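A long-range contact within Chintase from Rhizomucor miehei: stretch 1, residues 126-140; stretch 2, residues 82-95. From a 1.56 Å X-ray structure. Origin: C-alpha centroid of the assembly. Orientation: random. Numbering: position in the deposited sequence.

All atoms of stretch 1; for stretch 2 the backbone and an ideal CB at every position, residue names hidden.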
# COMPACT_ATOMS: atom_id res chain seq x y z
N ALA A 126 12.21 -3.14 -16.70
CA ALA A 126 13.09 -2.24 -17.44
C ALA A 126 12.28 -1.08 -18.03
O ALA A 126 12.73 0.06 -18.06
CB ALA A 126 13.81 -3.00 -18.55
N ASN A 127 11.08 -1.40 -18.52
CA ASN A 127 10.22 -0.39 -19.14
C ASN A 127 9.68 0.59 -18.12
O ASN A 127 9.47 1.76 -18.42
CB ASN A 127 9.07 -1.06 -19.90
CG ASN A 127 9.53 -1.76 -21.16
OD1 ASN A 127 10.63 -1.52 -21.66
ND2 ASN A 127 8.68 -2.63 -21.69
N TYR A 128 9.44 0.09 -16.91
CA TYR A 128 9.01 0.94 -15.80
C TYR A 128 10.08 1.98 -15.51
O TYR A 128 9.79 3.16 -15.34
CB TYR A 128 8.82 0.08 -14.55
CG TYR A 128 7.83 0.54 -13.51
CD1 TYR A 128 7.03 1.67 -13.69
CD2 TYR A 128 7.70 -0.17 -12.33
CE1 TYR A 128 6.09 2.04 -12.71
CE2 TYR A 128 6.78 0.20 -11.35
CZ TYR A 128 6.00 1.31 -11.54
OH TYR A 128 5.10 1.64 -10.55
N LEU A 129 11.33 1.54 -15.47
CA LEU A 129 12.43 2.47 -15.27
C LEU A 129 12.53 3.45 -16.43
O LEU A 129 12.74 4.65 -16.21
CB LEU A 129 13.76 1.73 -15.07
CG LEU A 129 14.98 2.63 -14.85
CD1 LEU A 129 14.70 3.61 -13.71
CD2 LEU A 129 16.19 1.79 -14.55
N LYS A 130 12.34 2.96 -17.65
CA LYS A 130 12.34 3.84 -18.81
C LYS A 130 11.29 4.93 -18.65
O LYS A 130 11.52 6.09 -18.97
CB LYS A 130 12.08 3.05 -20.09
CG LYS A 130 12.69 3.72 -21.31
CD LYS A 130 12.57 2.85 -22.55
CE LYS A 130 13.31 3.51 -23.72
NZ LYS A 130 12.89 2.98 -25.06
N LEU A 131 10.13 4.54 -18.13
CA LEU A 131 9.07 5.51 -17.86
C LEU A 131 9.51 6.57 -16.86
O LEU A 131 9.29 7.76 -17.09
CB LEU A 131 7.82 4.79 -17.36
CG LEU A 131 6.67 5.68 -16.89
CD1 LEU A 131 6.21 6.59 -18.01
CD2 LEU A 131 5.53 4.79 -16.43
N PHE A 132 10.12 6.16 -15.76
CA PHE A 132 10.58 7.14 -14.78
C PHE A 132 11.64 8.06 -15.36
O PHE A 132 11.66 9.26 -15.07
CB PHE A 132 11.10 6.46 -13.52
CG PHE A 132 10.03 6.17 -12.52
CD1 PHE A 132 9.43 7.20 -11.81
CD2 PHE A 132 9.63 4.86 -12.27
CE1 PHE A 132 8.45 6.93 -10.86
CE2 PHE A 132 8.65 4.59 -11.32
CZ PHE A 132 8.06 5.63 -10.61
N LYS A 133 12.52 7.51 -16.18
CA LYS A 133 13.54 8.33 -16.81
C LYS A 133 12.93 9.36 -17.74
O LYS A 133 13.37 10.51 -17.78
CB LYS A 133 14.53 7.47 -17.60
CG LYS A 133 15.40 6.61 -16.73
CD LYS A 133 16.40 5.87 -17.61
CE LYS A 133 17.32 5.00 -16.80
NZ LYS A 133 18.13 4.14 -17.73
N ALA A 134 11.93 8.95 -18.50
CA ALA A 134 11.23 9.87 -19.39
C ALA A 134 10.53 10.97 -18.60
O ALA A 134 10.57 12.14 -18.97
CB ALA A 134 10.24 9.13 -20.25
N LEU A 135 9.88 10.59 -17.50
CA LEU A 135 9.22 11.58 -16.66
C LEU A 135 10.22 12.53 -16.02
O LEU A 135 9.99 13.73 -15.96
CB LEU A 135 8.38 10.91 -15.57
CG LEU A 135 7.21 10.08 -16.09
CD1 LEU A 135 6.61 9.26 -14.97
CD2 LEU A 135 6.15 10.99 -16.68
N ARG A 136 11.35 11.99 -15.57
CA ARG A 136 12.38 12.83 -14.95
C ARG A 136 12.92 13.84 -15.96
O ARG A 136 13.12 15.01 -15.64
CB ARG A 136 13.52 11.98 -14.40
CG ARG A 136 14.68 12.81 -13.83
CD ARG A 136 14.23 13.62 -12.63
NE ARG A 136 13.98 12.75 -11.48
CZ ARG A 136 13.19 13.06 -10.45
NH1 ARG A 136 12.55 14.22 -10.42
NH2 ARG A 136 13.05 12.20 -9.46
N GLU A 137 13.15 13.38 -17.19
CA GLU A 137 13.69 14.26 -18.22
C GLU A 137 12.68 15.36 -18.56
O GLU A 137 13.06 16.52 -18.74
CB GLU A 137 14.07 13.47 -19.47
CG GLU A 137 14.89 14.26 -20.49
CD GLU A 137 14.04 15.15 -21.36
OE1 GLU A 137 12.90 14.75 -21.67
OE2 GLU A 137 14.50 16.26 -21.73
N LYS A 138 11.40 15.01 -18.65
CA LYS A 138 10.40 15.99 -19.04
C LYS A 138 9.94 16.93 -17.93
O LYS A 138 9.61 18.08 -18.19
CB LYS A 138 9.20 15.31 -19.72
CG LYS A 138 9.42 15.15 -21.22
CD LYS A 138 8.64 14.00 -21.81
CE LYS A 138 9.17 13.69 -23.20
NZ LYS A 138 9.27 14.92 -24.03
N LEU A 139 9.94 16.44 -16.69
CA LEU A 139 9.42 17.22 -15.57
C LEU A 139 10.51 17.88 -14.73
O LEU A 139 10.24 18.85 -14.01
CB LEU A 139 8.53 16.35 -14.68
CG LEU A 139 7.29 15.78 -15.36
CD1 LEU A 139 6.65 14.70 -14.51
CD2 LEU A 139 6.28 16.89 -15.66
N GLY A 140 11.74 17.37 -14.79
CA GLY A 140 12.84 17.96 -14.06
C GLY A 140 13.07 17.36 -12.68
O GLY A 140 12.33 16.48 -12.25
N UNK A 82 2.77 4.10 -27.82
CA UNK A 82 1.91 4.21 -26.65
C UNK A 82 2.69 4.70 -25.43
O UNK A 82 2.15 5.42 -24.60
CB UNK A 82 1.25 2.86 -26.35
N UNK A 83 3.97 4.35 -25.36
CA UNK A 83 4.84 4.83 -24.29
C UNK A 83 4.93 6.35 -24.34
O UNK A 83 4.73 7.03 -23.33
CB UNK A 83 6.23 4.21 -24.40
N UNK A 84 5.25 6.88 -25.52
CA UNK A 84 5.41 8.32 -25.68
C UNK A 84 4.11 9.05 -25.38
O UNK A 84 4.11 10.11 -24.77
CB UNK A 84 5.89 8.65 -27.10
N UNK A 85 2.99 8.48 -25.82
CA UNK A 85 1.70 9.11 -25.60
C UNK A 85 1.33 9.11 -24.12
O UNK A 85 0.82 10.10 -23.60
CB UNK A 85 0.62 8.40 -26.42
N UNK A 86 1.60 8.00 -23.44
CA UNK A 86 1.35 7.89 -22.01
C UNK A 86 2.20 8.90 -21.23
O UNK A 86 1.70 9.60 -20.36
CB UNK A 86 1.64 6.47 -21.53
N UNK A 87 3.49 8.99 -21.57
CA UNK A 87 4.37 9.99 -20.96
C UNK A 87 3.82 11.40 -21.15
O UNK A 87 3.78 12.19 -20.21
CB UNK A 87 5.78 9.89 -21.55
N UNK A 88 3.40 11.71 -22.37
CA UNK A 88 2.87 13.03 -22.69
C UNK A 88 1.64 13.31 -21.84
O UNK A 88 1.47 14.42 -21.31
CB UNK A 88 2.53 13.14 -24.18
N UNK A 89 0.78 12.31 -21.69
CA UNK A 89 -0.43 12.49 -20.90
C UNK A 89 -0.13 12.67 -19.42
O UNK A 89 -0.82 13.42 -18.73
CB UNK A 89 -1.37 11.30 -21.10
N UNK A 90 0.89 11.98 -18.93
CA UNK A 90 1.30 12.12 -17.53
C UNK A 90 1.88 13.51 -17.26
O UNK A 90 1.63 14.11 -16.23
CB UNK A 90 2.33 11.04 -17.17
N UNK A 91 2.68 14.01 -18.20
CA UNK A 91 3.23 15.35 -18.06
C UNK A 91 2.09 16.37 -18.08
O UNK A 91 2.10 17.34 -17.32
CB UNK A 91 4.24 15.64 -19.17
N UNK A 92 1.10 16.13 -18.94
CA UNK A 92 -0.03 17.05 -19.03
C UNK A 92 -0.82 17.11 -17.73
O UNK A 92 -1.24 18.18 -17.31
CB UNK A 92 -0.95 16.64 -20.18
N UNK A 93 -0.96 15.96 -17.12
CA UNK A 93 -1.72 15.91 -15.87
C UNK A 93 -1.03 16.68 -14.76
O UNK A 93 -1.64 17.33 -13.98
CB UNK A 93 -1.93 14.46 -15.44
N UNK A 94 0.29 16.57 -14.71
CA UNK A 94 1.07 17.30 -13.73
C UNK A 94 0.86 18.80 -13.90
O UNK A 94 0.60 19.51 -12.93
CB UNK A 94 2.55 16.95 -13.85
N UNK A 95 0.94 19.27 -15.15
CA UNK A 95 0.71 20.68 -15.43
C UNK A 95 -0.73 21.10 -15.17
O UNK A 95 -0.99 22.15 -14.58
CB UNK A 95 1.08 20.99 -16.88

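Helix 126-139 of stretch 1 crosses stretch 2, helical throughout, at -46°, with a closest approach of 10.2 Å between the axes. Stretch 1 offers mostly leucine, alanine and lysine carbon, so apolar partners are expected where CB points at it.

Position 82 is out of reach of stretch 1. Nothing visible restricts the choice. It is Ser82.

Position 83 points toward stretch 1, yet no atom of stretch 1 lies within 5.5 Å of its ideal CB. That leaves space for a long side chain, ending among Asn127, Lys130, Leu131 and Ala134. Leucine, methionine or an aromatic would suit. It is Phe83, chi1 t, and its ring fills that hole as a knob. The ring edge meets backbone: Phe83 CZ lies 3.5 Å from Lys130 O and 3.6 Å from Leu131 N. Phe83 CE1 is 3.9 Å from Ala134 CB. Lys130 NZ stands over the ring, but at 5.8 Å from the Phe83 ring centroid any cation-pi attraction is weak at most.

The CB of 84 points sideways and 85 is out of reach; stretch 1 has nothing within 5.5 Å of either ideal CB. Many residues would fit. They are Asp84 and Asn85.

Position 86 points sideways. A short side chain would miss stretch 1; a long one could reach the Leu131 methyls. It is Phe86, whose CE2 comes 4.1 Å from Leu131 CD2.

Position 87 faces stretch 1 closely. The ideal CB of 87 is 4.7 Å from Ala134 CB and 4.9 Å from Leu131 CD1. A compact apolar side chain such as valine or isoleucine suits. It is Val87. Val87 CG2 packs 3.7 Å from Leu131 CD1 and 3.9 Å from Ala134 CB, while Val87 CG1 meets Lys138 CD at 3.6 Å, so the lysine contributes through its aliphatic part.

Position 88 points away and 89 is out of reach. Polar residues are among many options. They are Ser88 and Asn89.

Position 90 points toward stretch 1, its ideal CB 3.9 Å from Leu135 CD2. An aliphatic residue is likely. It is Leu90. Its CB touches that methyl, and Leu90 CD1 lies 4.1 Å from Leu131 CD1, helping to enclose the Leu131 side chain.

Position 91 points toward stretch 1, with the ideal CB 4.2 Å from Leu139 CD2. Valine, isoleucine or alanine would fit. It is Val91: Val91 CG1 lies 3.8 Å from Leu139 CD2 and Val91 CG2 3.9 Å from Lys138 CB.

Position 92 points away and 93 is out of reach; stretch 1 sets no preference. They are Asp92 and Val93.

Position 94 has its ideal CB 4.1 Å from Leu139 CD2, favouring an apolar residue. It is Val94, with Val94 CG2 4.1 Å from Leu139 CD1.

Position 95 points sideways, with nothing of stretch 1 within 5.5 Å of its ideal CB; many residues, polar or charged included, would suit. It is Lys95, which makes no contact with stretch 1.

Stretch 2 82-95: SFDNFVSNLVDVVK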
# COMPACT_ATOMS: atom_id res chain seq x y z
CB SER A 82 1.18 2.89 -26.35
OG SER A 82 2.09 1.86 -26.06
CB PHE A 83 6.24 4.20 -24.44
CG PHE A 83 7.25 4.64 -23.41
CD1 PHE A 83 7.89 5.87 -23.53
CD2 PHE A 83 7.59 3.81 -22.35
CE1 PHE A 83 8.82 6.29 -22.58
CE2 PHE A 83 8.52 4.22 -21.40
CZ PHE A 83 9.14 5.45 -21.52
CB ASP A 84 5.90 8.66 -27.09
CG ASP A 84 7.33 8.26 -27.33
OD1 ASP A 84 8.06 7.98 -26.35
OD2 ASP A 84 7.75 8.24 -28.51
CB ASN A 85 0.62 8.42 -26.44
CG ASN A 85 -0.74 9.07 -26.27
OD1 ASN A 85 -0.95 10.21 -26.70
ND2 ASN A 85 -1.67 8.36 -25.65
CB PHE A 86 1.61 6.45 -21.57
CG PHE A 86 1.26 6.16 -20.15
CD1 PHE A 86 0.06 6.59 -19.59
CD2 PHE A 86 2.13 5.42 -19.36
CE1 PHE A 86 -0.27 6.30 -18.27
CE2 PHE A 86 1.82 5.13 -18.04
CZ PHE A 86 0.62 5.57 -17.49
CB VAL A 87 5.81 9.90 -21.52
CG1 VAL A 87 6.62 11.11 -21.10
CG2 VAL A 87 6.49 8.64 -21.03
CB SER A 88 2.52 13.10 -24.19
OG SER A 88 2.05 14.39 -24.54
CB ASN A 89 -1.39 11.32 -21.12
CG ASN A 89 -2.06 11.36 -22.47
OD1 ASN A 89 -2.03 12.38 -23.17
ND2 ASN A 89 -2.69 10.26 -22.85
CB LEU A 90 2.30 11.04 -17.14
CG LEU A 90 1.72 9.63 -17.00
CD1 LEU A 90 2.84 8.60 -16.97
CD2 LEU A 90 0.88 9.52 -15.74
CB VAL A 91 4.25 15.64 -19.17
CG1 VAL A 91 4.67 17.11 -19.15
CG2 VAL A 91 5.46 14.72 -19.02
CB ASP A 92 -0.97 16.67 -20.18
CG ASP A 92 -0.39 16.98 -21.54
OD1 ASP A 92 0.62 17.72 -21.62
OD2 ASP A 92 -0.97 16.49 -22.53
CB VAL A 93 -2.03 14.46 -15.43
CG1 VAL A 93 -0.85 13.79 -14.79
CG2 VAL A 93 -3.14 14.50 -14.41
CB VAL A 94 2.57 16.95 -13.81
CG1 VAL A 94 3.36 17.91 -12.93
CG2 VAL A 94 2.77 15.52 -13.35
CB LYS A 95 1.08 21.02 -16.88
CG LYS A 95 2.54 20.83 -17.24
CD LYS A 95 2.70 20.90 -18.76
CE LYS A 95 4.16 20.78 -19.19
NZ LYS A 95 4.29 20.76 -20.67
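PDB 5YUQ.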